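Local coordinates for Mll5499 protein (Mesorhizobium loti, PDB 3BDE) that is of unknown function but forms a homodimer of stress-responsive alpha/beta-barrel (Dabb) subunits with a ferredoxin-like fold, at residues K39-D44 / V102-K107; S50-V55 / N88-H93; A82-Y87 / E110-P115. All coordinates share one frame; numbering follows the deposited sequence. Where two conformers were deposited one is given.

Interaction 1 of 3, residues K39-D44 / V102-K107; sequences KRFLVD and VPEVEK. With EDO (1,2-ethanediol), chain G.
On the helical face of the ferredoxin-like sheet, helix 36-50 meets the place where helix 91-104 gives way to strand 105-115, and Phe41 carries the contact from the first helix to Glu104 and Val105. The Phe41 ring leaves its helix with CG opposite the backbone N (chi1 178°), which carries it across to the other segment. Glu104 passes it in the reverse direction and brings OE1 to the ring edge near its plane, 3.5 Å from Phe41 CD2, with carboxylate and ring planes 74° apart. Farther out, CZ of Phe41 packs on CG2 of Val105 at 3.9 Å, an apolar touch. No hydrogen bond joins the two segments. The carboxylate is held by other partners: OE1 bonds to His31 NE2, and OE2 forms a salt bridge with Arg100, whose NH2 also pairs with Asp44 OD2. Leu29, Phe74 and Trp101 also pack on Phe41. Val105 is the first residue to leave helical geometry, and just beyond it Glu106 and Lys107 both face Thr28 in a classic beta bulge. Helix 36-50 thus packs against a helix-to-strand junction in the helical layer of the two-layer ferredoxin-like fold, where the last strand, outermost within this subunit, begins.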
loop_
_atom_site.group_PDB
_atom_site.type_symbol
_atom_site.label_atom_id
_atom_site.label_comp_id
_atom_site.label_asym_id
_atom_site.label_seq_id
_atom_site.Cartn_x
_atom_site.Cartn_y
_atom_site.Cartn_z
ATOM N N LYS A 39 4.140 -20.643 -4.730
ATOM C CA LYS A 39 3.481 -20.485 -6.047
ATOM C C LYS A 39 1.985 -20.814 -5.963
ATOM O O LYS A 39 1.142 -20.059 -6.418
ATOM C CB LYS A 39 4.129 -21.424 -7.085
ATOM C CG LYS A 39 3.611 -21.290 -8.543
ATOM C CD LYS A 39 3.769 -22.578 -9.371
ATOM C CE LYS A 39 2.828 -23.732 -8.906
ATOM N NZ LYS A 39 1.381 -23.344 -8.789
ATOM N N ARG A 40 1.679 -21.964 -5.379
ATOM C CA ARG A 40 0.309 -22.455 -5.237
ATOM C C ARG A 40 -0.581 -21.539 -4.399
ATOM O O ARG A 40 -1.750 -21.316 -4.762
ATOM C CB ARG A 40 0.384 -23.874 -4.674
ATOM C CG ARG A 40 -0.845 -24.710 -4.667
ATOM C CD ARG A 40 -0.417 -26.169 -4.907
ATOM N NE ARG A 40 0.631 -26.542 -3.955
ATOM C CZ ARG A 40 1.747 -27.249 -4.196
ATOM N NH1 ARG A 40 2.102 -27.663 -5.418
ATOM N NH2 ARG A 40 2.575 -27.489 -3.175
ATOM N N PHE A 41 -0.039 -20.980 -3.307
ATOM C CA PHE A 41 -0.804 -20.026 -2.483
ATOM C C PHE A 41 -1.180 -18.793 -3.337
ATOM O O PHE A 41 -2.337 -18.379 -3.363
ATOM C CB PHE A 41 -0.007 -19.582 -1.239
ATOM C CG PHE A 41 -0.721 -18.572 -0.396
ATOM C CD1 PHE A 41 -0.587 -17.191 -0.667
ATOM C CD2 PHE A 41 -1.545 -18.972 0.647
ATOM C CE1 PHE A 41 -1.270 -16.246 0.088
ATOM C CE2 PHE A 41 -2.236 -18.035 1.418
ATOM C CZ PHE A 41 -2.105 -16.669 1.147
ATOM N N LEU A 42 -0.196 -18.245 -4.048
ATOM C CA LEU A 42 -0.395 -17.054 -4.880
ATOM C C LEU A 42 -1.383 -17.293 -6.070
ATOM O O LEU A 42 -2.336 -16.510 -6.299
ATOM C CB LEU A 42 0.971 -16.560 -5.388
ATOM C CG LEU A 42 1.955 -16.094 -4.310
ATOM C CD1 LEU A 42 3.319 -15.830 -4.919
ATOM C CD2 LEU A 42 1.415 -14.853 -3.559
ATOM N N VAL A 43 -1.176 -18.402 -6.773
ATOM C CA VAL A 43 -2.010 -18.809 -7.919
ATOM C C VAL A 43 -3.451 -19.044 -7.462
ATOM O O VAL A 43 -4.368 -18.472 -8.036
ATOM C CB VAL A 43 -1.400 -20.024 -8.665
ATOM C CG1 VAL A 43 -2.300 -20.517 -9.780
ATOM C CG2 VAL A 43 -0.034 -19.633 -9.228
ATOM N N ASP A 44 -3.629 -19.789 -6.369
ATOM C CA ASP A 44 -4.978 -20.078 -5.842
ATOM C C ASP A 44 -5.680 -18.851 -5.256
ATOM O O ASP A 44 -6.882 -18.680 -5.466
ATOM C CB ASP A 44 -4.946 -21.211 -4.824
ATOM C CG ASP A 44 -4.434 -22.540 -5.424
ATOM O OD1 ASP A 44 -4.365 -22.698 -6.657
ATOM O OD2 ASP A 44 -4.056 -23.427 -4.641
ATOM N N VAL A 102 -4.856 -18.342 7.270
ATOM C CA VAL A 102 -4.474 -18.634 8.660
ATOM C C VAL A 102 -3.367 -19.707 8.776
ATOM O O VAL A 102 -2.427 -19.474 9.484
ATOM C CB VAL A 102 -5.699 -18.942 9.557
ATOM C CG1 VAL A 102 -5.251 -19.439 10.940
ATOM C CG2 VAL A 102 -6.568 -17.720 9.696
ATOM N N PRO A 103 -3.498 -20.862 8.089
ATOM C CA PRO A 103 -2.422 -21.873 8.139
ATOM C C PRO A 103 -1.096 -21.549 7.437
ATOM O O PRO A 103 -0.066 -22.039 7.886
ATOM C CB PRO A 103 -3.054 -23.108 7.471
ATOM C CG PRO A 103 -4.511 -22.833 7.431
ATOM C CD PRO A 103 -4.662 -21.369 7.347
ATOM N N GLU A 104 -1.111 -20.737 6.383
ATOM C CA GLU A 104 0.089 -20.536 5.544
ATOM C C GLU A 104 0.789 -19.198 5.677
ATOM O O GLU A 104 1.942 -19.087 5.275
ATOM C CB GLU A 104 -0.261 -20.785 4.084
ATOM C CG GLU A 104 -0.867 -22.160 3.795
ATOM C CD GLU A 104 -1.168 -22.371 2.326
ATOM O OE1 GLU A 104 -0.282 -22.099 1.492
ATOM O OE2 GLU A 104 -2.281 -22.854 2.007
ATOM N N VAL A 105 0.108 -18.189 6.215
ATOM C CA VAL A 105 0.703 -16.861 6.369
ATOM C C VAL A 105 1.457 -16.740 7.713
ATOM O O VAL A 105 0.907 -17.015 8.786
ATOM C CB VAL A 105 -0.344 -15.730 6.186
ATOM C CG1 VAL A 105 0.272 -14.346 6.548
ATOM C CG2 VAL A 105 -0.855 -15.742 4.764
ATOM N N GLU A 106 2.723 -16.334 7.635
ATOM C CA GLU A 106 3.576 -16.141 8.812
ATOM C C GLU A 106 3.200 -14.860 9.542
ATOM O O GLU A 106 3.051 -14.851 10.767
ATOM C CB GLU A 106 5.063 -16.098 8.399
ATOM C CG GLU A 106 6.092 -15.822 9.531
ATOM C CD GLU A 106 6.024 -16.825 10.671
ATOM O OE1 GLU A 106 5.727 -18.011 10.412
ATOM O OE2 GLU A 106 6.295 -16.430 11.824
ATOM N N LYS A 107 3.111 -13.771 8.782
ATOM C CA LYS A 107 2.788 -12.449 9.319
ATOM C C LYS A 107 2.247 -11.528 8.241
ATOM O O LYS A 107 2.526 -11.717 7.041
ATOM C CB LYS A 107 4.038 -11.810 9.931
ATOM C CG LYS A 107 5.250 -11.838 9.000
ATOM C CD LYS A 107 6.392 -11.031 9.537
ATOM C CE LYS A 107 7.661 -11.407 8.818
ATOM N NZ LYS A 107 8.713 -10.423 9.131
HETATM C C1 EDO G . 5.736 -29.133 -2.945
HETATM O O1 EDO G . 5.114 -29.590 -4.155
HETATM C C2 EDO G . 7.079 -29.799 -2.644
HETATM O O2 EDO G . 7.792 -30.141 -3.844
#

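Interaction 2 of 3, residues S50-V55 / N88-H93; sequences SAIRGV and NDHPDH. With EDO (1,2-ethanediol), chain K; EDO (1,2-ethanediol), chain D.
Ile52, in the loop after helix 36-50, points its side chain at the start of helix 91-104, and its two branches divide the contact between them. From CB, directed toward the other segment, CG2 lies over the His90 ring, 3.9 Å from both CG and CD2. This is an off-centre CH-pi contact, with CG2 4.2 Å from the ring centroid and 29° off the normal. The other branch starts at CG1, set opposite the carbonyl carbon (chi1 -62°), and runs on extended to CD1. There the methyl reaches the first turn of the helix: CD1 stands 3.9 Å from both N and CB of His93 and also touches CB of Asp92. Tyr87 of helix 81-88 packs on Ile52 as well, so a buried aliphatic side chain joins this loop to two helices. The loop itself turns back through a type II beta turn from Ile52 to Val55, with Gly54 at a positive phi.

His90 does more than receive a methyl group. Its ND1 accepts a hydrogen bond from the backbone N of Asp92 at 3.0 Å, while CD of Pro91 lies against one ring face, toward the rim. His93 is fixed in rotation by ND1, which donates to Asn88 O at 2.8 Å, nearly in the ring plane. On its other nitrogen, NE2 shares a hydrogen bond with O1 of a 1,2-ethanediol (chain D), a molecule probably taken from the crystallisation liquor and also bonded to Tyr87 OH and His23 NE2. Asn88 OD1 accepts from a second such molecule (chain K). With His90 as the N-cap and its ring nitrogen gripping the Asp92 amide, the arrangement is a side-chain-capped helix start, packed against a neighbouring loop by one isoleucine.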
loop_
_atom_site.group_PDB
_atom_site.type_symbol
_atom_site.label_atom_id
_atom_site.label_comp_id
_atom_site.label_asym_id
_atom_site.label_seq_id
_atom_site.Cartn_x
_atom_site.Cartn_y
_atom_site.Cartn_z
ATOM N N SER A 50 -10.196 -12.975 -6.890
ATOM C CA SER A 50 -10.548 -12.092 -8.034
ATOM C C SER A 50 -11.944 -12.401 -8.639
ATOM O O SER A 50 -12.513 -11.557 -9.333
ATOM C CB SER A 50 -9.452 -12.103 -9.104
ATOM O OG SER A 50 -9.473 -13.301 -9.815
ATOM N N ALA A 51 -12.465 -13.600 -8.362
ATOM C CA ALA A 51 -13.785 -14.055 -8.826
ATOM C C ALA A 51 -14.951 -13.568 -7.960
ATOM O O ALA A 51 -16.119 -13.678 -8.369
ATOM C CB ALA A 51 -13.795 -15.599 -8.886
ATOM N N ILE A 52 -14.664 -13.029 -6.777
ATOM C CA ILE A 52 -15.723 -12.578 -5.869
ATOM C C ILE A 52 -16.339 -11.279 -6.360
ATOM O O ILE A 52 -15.595 -10.360 -6.691
ATOM C CB ILE A 52 -15.200 -12.432 -4.435
ATOM C CG1 ILE A 52 -14.722 -13.812 -3.925
ATOM C CG2 ILE A 52 -16.317 -11.882 -3.501
ATOM C CD1 ILE A 52 -14.083 -13.772 -2.587
ATOM N N ARG A 53 -17.682 -11.206 -6.411
ATOM C CA ARG A 53 -18.393 -9.991 -6.901
ATOM C C ARG A 53 -18.006 -8.777 -6.055
ATOM O O ARG A 53 -17.940 -8.861 -4.815
ATOM C CB ARG A 53 -19.926 -10.160 -6.879
ATOM C CG ARG A 53 -20.748 -8.972 -7.483
ATOM C CD ARG A 53 -22.236 -9.046 -7.162
ATOM N NE ARG A 53 -22.913 -10.149 -7.841
ATOM N N GLY A 54 -17.763 -7.657 -6.734
ATOM C CA GLY A 54 -17.339 -6.417 -6.091
ATOM C C GLY A 54 -15.830 -6.195 -6.052
ATOM O O GLY A 54 -15.383 -5.063 -5.861
ATOM N N VAL A 55 -15.034 -7.264 -6.198
ATOM C CA VAL A 55 -13.566 -7.148 -6.230
ATOM C C VAL A 55 -13.175 -6.554 -7.584
ATOM O O VAL A 55 -13.559 -7.093 -8.617
ATOM C CB VAL A 55 -12.863 -8.521 -6.037
ATOM C CG1 VAL A 55 -11.324 -8.467 -6.327
ATOM C CG2 VAL A 55 -13.134 -9.037 -4.638
ATOM N N ASN A 88 -15.692 -9.514 2.312
ATOM C CA ASN A 88 -15.170 -10.125 3.554
ATOM C C ASN A 88 -16.019 -11.301 4.018
ATOM O O ASN A 88 -15.478 -12.330 4.418
ATOM C CB ASN A 88 -15.106 -9.075 4.672
ATOM C CG ASN A 88 -14.524 -9.628 5.966
ATOM O OD1 ASN A 88 -13.307 -9.740 6.114
ATOM N ND2 ASN A 88 -15.393 -9.972 6.902
ATOM N N ASP A 89 -17.342 -11.124 3.934
ATOM C CA ASP A 89 -18.325 -12.123 4.388
ATOM C C ASP A 89 -18.708 -13.177 3.353
ATOM O O ASP A 89 -19.462 -14.091 3.674
ATOM C CB ASP A 89 -19.601 -11.412 4.873
ATOM C CG ASP A 89 -19.379 -10.564 6.108
ATOM O OD1 ASP A 89 -18.271 -10.567 6.671
ATOM O OD2 ASP A 89 -20.349 -9.891 6.516
ATOM N N HIS A 90 -18.186 -13.068 2.136
ATOM C CA HIS A 90 -18.506 -14.015 1.063
ATOM C C HIS A 90 -17.964 -15.385 1.482
ATOM O O HIS A 90 -16.861 -15.453 2.033
ATOM C CB HIS A 90 -17.892 -13.590 -0.271
ATOM C CG HIS A 90 -18.412 -14.373 -1.432
ATOM N ND1 HIS A 90 -17.976 -15.645 -1.721
ATOM C CD2 HIS A 90 -19.370 -14.085 -2.346
ATOM C CE1 HIS A 90 -18.638 -16.104 -2.770
ATOM N NE2 HIS A 90 -19.488 -15.180 -3.165
ATOM N N PRO A 91 -18.745 -16.463 1.281
ATOM C CA PRO A 91 -18.271 -17.808 1.668
ATOM C C PRO A 91 -16.890 -18.207 1.127
ATOM O O PRO A 91 -16.117 -18.883 1.830
ATOM C CB PRO A 91 -19.372 -18.734 1.131
ATOM C CG PRO A 91 -20.579 -17.892 1.057
ATOM C CD PRO A 91 -20.127 -16.508 0.759
ATOM N N ASP A 92 -16.590 -17.819 -0.114
ATOM C CA ASP A 92 -15.293 -18.093 -0.726
ATOM C C ASP A 92 -14.147 -17.390 0.013
ATOM O O ASP A 92 -13.055 -17.959 0.137
ATOM C CB ASP A 92 -15.246 -17.660 -2.220
ATOM C CG ASP A 92 -16.183 -18.454 -3.122
ATOM O OD1 ASP A 92 -16.947 -19.317 -2.654
ATOM O OD2 ASP A 92 -16.186 -18.167 -4.334
ATOM N N HIS A 93 -14.391 -16.154 0.469
ATOM C CA HIS A 93 -13.370 -15.407 1.211
ATOM C C HIS A 93 -13.203 -16.005 2.613
ATOM O O HIS A 93 -12.104 -16.210 3.075
ATOM C CB HIS A 93 -13.709 -13.929 1.304
ATOM C CG HIS A 93 -12.684 -13.138 2.046
ATOM N ND1 HIS A 93 -12.908 -12.625 3.308
ATOM C CD2 HIS A 93 -11.388 -12.872 1.754
ATOM C CE1 HIS A 93 -11.810 -12.030 3.734
ATOM N NE2 HIS A 93 -10.874 -12.152 2.802
HETATM C C1 EDO K . -13.252 -14.171 6.951
HETATM O O1 EDO K . -13.780 -15.028 7.970
HETATM C C2 EDO K . -13.109 -12.768 7.514
HETATM O O2 EDO K . -11.895 -12.160 7.058
HETATM C C1 EDO D . -7.295 -11.871 1.808
HETATM O O1 EDO D . -8.020 -12.118 3.016
HETATM C C2 EDO D . -7.164 -10.379 1.572
HETATM O O2 EDO D . -8.486 -9.845 1.490
#

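Interaction 3 of 3, residues A82-Y87 / E110-P115; sequences AAYTRY and EIDYVP. With EDO (1,2-ethanediol), chain E; EDO (1,2-ethanediol), chain J; EDO (1,2-ethanediol), chain D.
Tyr84 and Asp112 bury most of the surface here, joining helix 81-88 to strand 105-115 of the antiparallel sheet in a ferredoxin-like fold. With CG turned away from the backbone N (chi1 -178°), the Tyr84 ring projects from the helix toward the strand and presents its hydroxyl to the carboxylate. Tyr84 OH donates to Asp112 OD2 across a short 2.6 Å. The oxygen is met on its syn side, with the hydroxyl 32° out of the carboxylate plane, and the ring and carboxylate planes stand 82° apart. Asp112 OD2 also stands at the edge of the Tyr84 ring, near its plane, 3.4 Å from CE2. Glu110, two residues earlier on the strand, takes a minor part: its OE1 approaches Tyr84 OH to 3.8 Å.

Asp112 is buried and its other oxygen is also engaged, since OD1 accepts from His23 ND1. That histidine ring also meets Tyr84, as does Phe78, so the phenol lies among aromatic neighbours over the sheet. On the strand side the second subunit continues the structure: residues 113-115 pair antiparallel with one of its strands, and Asp112 N bonds to Gln63 OE1 of that subunit. The carboxylate is therefore tied to Tyr84 and His23 within its own chain beside the dimer seam.

1,2-Ethanediol molecules, probably from the crystallisation liquor, lie around the contact. Tyr87, one turn along the helix, shares a hydrogen bond between OH and O2 of one (chain D), and Tyr113 OH does likewise with another (chain J). A third (chain E) bonds to Thr85 OG1 and sets its C2 3.3 Å above the plane of the Tyr84 ring, over the centre.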
loop_
_atom_site.group_PDB
_atom_site.type_symbol
_atom_site.label_atom_id
_atom_site.label_comp_id
_atom_site.label_asym_id
_atom_site.label_seq_id
_atom_site.Cartn_x
_atom_site.Cartn_y
_atom_site.Cartn_z
ATOM N N ALA A 82 -19.836 -1.061 1.720
ATOM C CA ALA A 82 -20.797 -2.179 1.561
ATOM C C ALA A 82 -20.172 -3.308 0.736
ATOM O O ALA A 82 -20.203 -4.439 1.155
ATOM C CB ALA A 82 -22.094 -1.734 0.924
ATOM N N ALA A 83 -19.564 -2.976 -0.414
ATOM C CA ALA A 83 -18.899 -3.971 -1.264
ATOM C C ALA A 83 -17.747 -4.655 -0.542
ATOM O O ALA A 83 -17.521 -5.853 -0.721
ATOM C CB ALA A 83 -18.411 -3.360 -2.577
ATOM N N TYR A 84 -17.014 -3.888 0.268
ATOM C CA TYR A 84 -15.868 -4.411 1.029
ATOM C C TYR A 84 -16.367 -5.443 2.053
ATOM O O TYR A 84 -15.868 -6.558 2.129
ATOM C CB TYR A 84 -15.081 -3.229 1.627
ATOM C CG TYR A 84 -13.826 -3.524 2.425
ATOM C CD1 TYR A 84 -13.090 -4.721 2.245
ATOM C CD2 TYR A 84 -13.314 -2.567 3.305
ATOM C CE1 TYR A 84 -11.931 -4.986 2.966
ATOM C CE2 TYR A 84 -12.115 -2.834 4.061
ATOM C CZ TYR A 84 -11.435 -4.045 3.855
ATOM O OH TYR A 84 -10.292 -4.364 4.535
ATOM N N THR A 85 -17.382 -5.074 2.820
ATOM C CA THR A 85 -17.975 -5.971 3.807
ATOM C C THR A 85 -18.546 -7.254 3.159
ATOM O O THR A 85 -18.392 -8.329 3.711
ATOM C CB THR A 85 -19.019 -5.203 4.642
ATOM O OG1 THR A 85 -18.328 -4.193 5.396
ATOM C CG2 THR A 85 -19.777 -6.124 5.589
ATOM N N ARG A 86 -19.205 -7.104 2.010
ATOM C CA ARG A 86 -19.776 -8.234 1.254
ATOM C C ARG A 86 -18.692 -9.185 0.719
ATOM O O ARG A 86 -18.903 -10.379 0.696
ATOM C CB ARG A 86 -20.706 -7.722 0.145
ATOM C CG ARG A 86 -21.997 -7.172 0.740
ATOM C CD ARG A 86 -22.822 -6.451 -0.290
ATOM N NE ARG A 86 -24.123 -5.995 0.274
ATOM C CZ ARG A 86 -24.831 -4.941 -0.133
ATOM N NH1 ARG A 86 -24.401 -4.107 -1.076
ATOM N NH2 ARG A 86 -25.989 -4.672 0.470
ATOM N N TYR A 87 -17.538 -8.646 0.321
ATOM C CA TYR A 87 -16.377 -9.466 -0.034
ATOM C C TYR A 87 -15.886 -10.238 1.209
ATOM O O TYR A 87 -15.673 -11.457 1.163
ATOM C CB TYR A 87 -15.247 -8.588 -0.570
ATOM C CG TYR A 87 -13.860 -9.180 -0.513
ATOM C CD1 TYR A 87 -13.407 -10.083 -1.498
ATOM C CD2 TYR A 87 -12.980 -8.817 0.496
ATOM C CE1 TYR A 87 -12.093 -10.591 -1.449
ATOM C CE2 TYR A 87 -11.671 -9.327 0.556
ATOM C CZ TYR A 87 -11.242 -10.203 -0.426
ATOM O OH TYR A 87 -9.963 -10.694 -0.362
ATOM N N GLU A 110 -2.548 -5.201 7.349
ATOM C CA GLU A 110 -3.626 -4.750 6.487
ATOM C C GLU A 110 -3.520 -3.236 6.462
ATOM O O GLU A 110 -3.422 -2.624 7.514
ATOM C CB GLU A 110 -5.003 -5.137 7.019
ATOM C CG GLU A 110 -5.391 -6.573 6.816
ATOM C CD GLU A 110 -6.854 -6.834 7.180
ATOM O OE1 GLU A 110 -7.741 -6.110 6.666
ATOM O OE2 GLU A 110 -7.116 -7.780 7.965
ATOM N N ILE A 111 -3.499 -2.643 5.265
ATOM C CA ILE A 111 -3.473 -1.188 5.080
ATOM C C ILE A 111 -4.553 -0.855 4.035
ATOM O O ILE A 111 -4.449 -1.280 2.882
ATOM C CB ILE A 111 -2.080 -0.699 4.597
ATOM C CG1 ILE A 111 -0.970 -1.093 5.602
ATOM C CG2 ILE A 111 -2.074 0.781 4.471
ATOM C CD1 ILE A 111 0.420 -1.208 4.960
ATOM N N ASP A 112 -5.607 -0.178 4.479
ATOM C CA ASP A 112 -6.758 0.186 3.656
ATOM C C ASP A 112 -6.765 1.681 3.489
ATOM O O ASP A 112 -6.514 2.414 4.463
ATOM C CB ASP A 112 -8.066 -0.257 4.319
ATOM C CG ASP A 112 -8.209 -1.767 4.441
ATOM O OD1 ASP A 112 -7.520 -2.530 3.740
ATOM O OD2 ASP A 112 -9.049 -2.204 5.271
ATOM N N TYR A 113 -7.119 2.135 2.286
ATOM C CA TYR A 113 -7.111 3.513 1.943
ATOM C C TYR A 113 -8.374 4.022 1.297
ATOM O O TYR A 113 -9.074 3.283 0.597
ATOM C CB TYR A 113 -6.014 3.810 0.933
ATOM C CG TYR A 113 -4.610 3.539 1.359
ATOM C CD1 TYR A 113 -4.012 4.305 2.342
ATOM C CD2 TYR A 113 -3.832 2.597 0.684
ATOM C CE1 TYR A 113 -2.689 4.108 2.710
ATOM C CE2 TYR A 113 -2.514 2.402 1.019
ATOM C CZ TYR A 113 -1.939 3.168 2.034
ATOM O OH TYR A 113 -0.632 2.976 2.393
ATOM N N VAL A 114 -8.636 5.305 1.541
ATOM C CA VAL A 114 -9.622 6.046 0.759
ATOM C C VAL A 114 -8.931 7.331 0.258
ATOM O O VAL A 114 -7.948 7.787 0.871
ATOM C CB VAL A 114 -10.895 6.383 1.527
ATOM C CG1 VAL A 114 -11.579 5.146 2.002
ATOM C CG2 VAL A 114 -10.638 7.380 2.665
ATOM N N PRO A 115 -9.417 7.916 -0.851
ATOM C CA PRO A 115 -8.822 9.163 -1.317
ATOM C C PRO A 115 -8.917 10.272 -0.260
ATOM O O PRO A 115 -9.938 10.377 0.435
ATOM C CB PRO A 115 -9.686 9.528 -2.544
ATOM C CG PRO A 115 -10.330 8.262 -2.972
ATOM C CD PRO A 115 -10.537 7.489 -1.720
HETATM C C1 EDO E . -15.172 -5.862 6.498
HETATM O O1 EDO E . -16.368 -5.210 6.927
HETATM C C2 EDO E . -14.265 -4.848 5.828
HETATM O O2 EDO E . -14.046 -3.733 6.721
HETATM C C1 EDO J . -0.296 -0.781 0.362
HETATM O O1 EDO J . 0.071 -1.852 1.238
HETATM C C2 EDO J . 0.810 0.251 0.269
HETATM O O2 EDO J . 0.771 1.176 1.355
HETATM C C1 EDO D . -7.295 -11.871 1.808
HETATM O O1 EDO D . -8.020 -12.118 3.016
HETATM C C2 EDO D . -7.164 -10.379 1.572
HETATM O O2 EDO D . -8.486 -9.845 1.490
#

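In the fold
Interactions 1 and 3 lie on opposite sides of the chain's centre, their own centres about 21 Å apart, and are connected through strand 105-115: interaction 1 sits at its start and interaction 3 lies farther along. Interaction 2 shares helix 91-104 with interaction 1, centre to centre about 17 Å, but their nearest atoms stay about 7 Å apart. It is closer to interaction 3, about 12 Å between centres, and the two touch: Val55 CG2 lies 3.3 Å from Tyr87 CD1. Both also reach one 1,2-ethanediol (chain D), which bonds to His93, Tyr87 and His23. With His23 linked to Asp112 as well, this 1,2-ethanediol may mark a pocket, whose function is unknown.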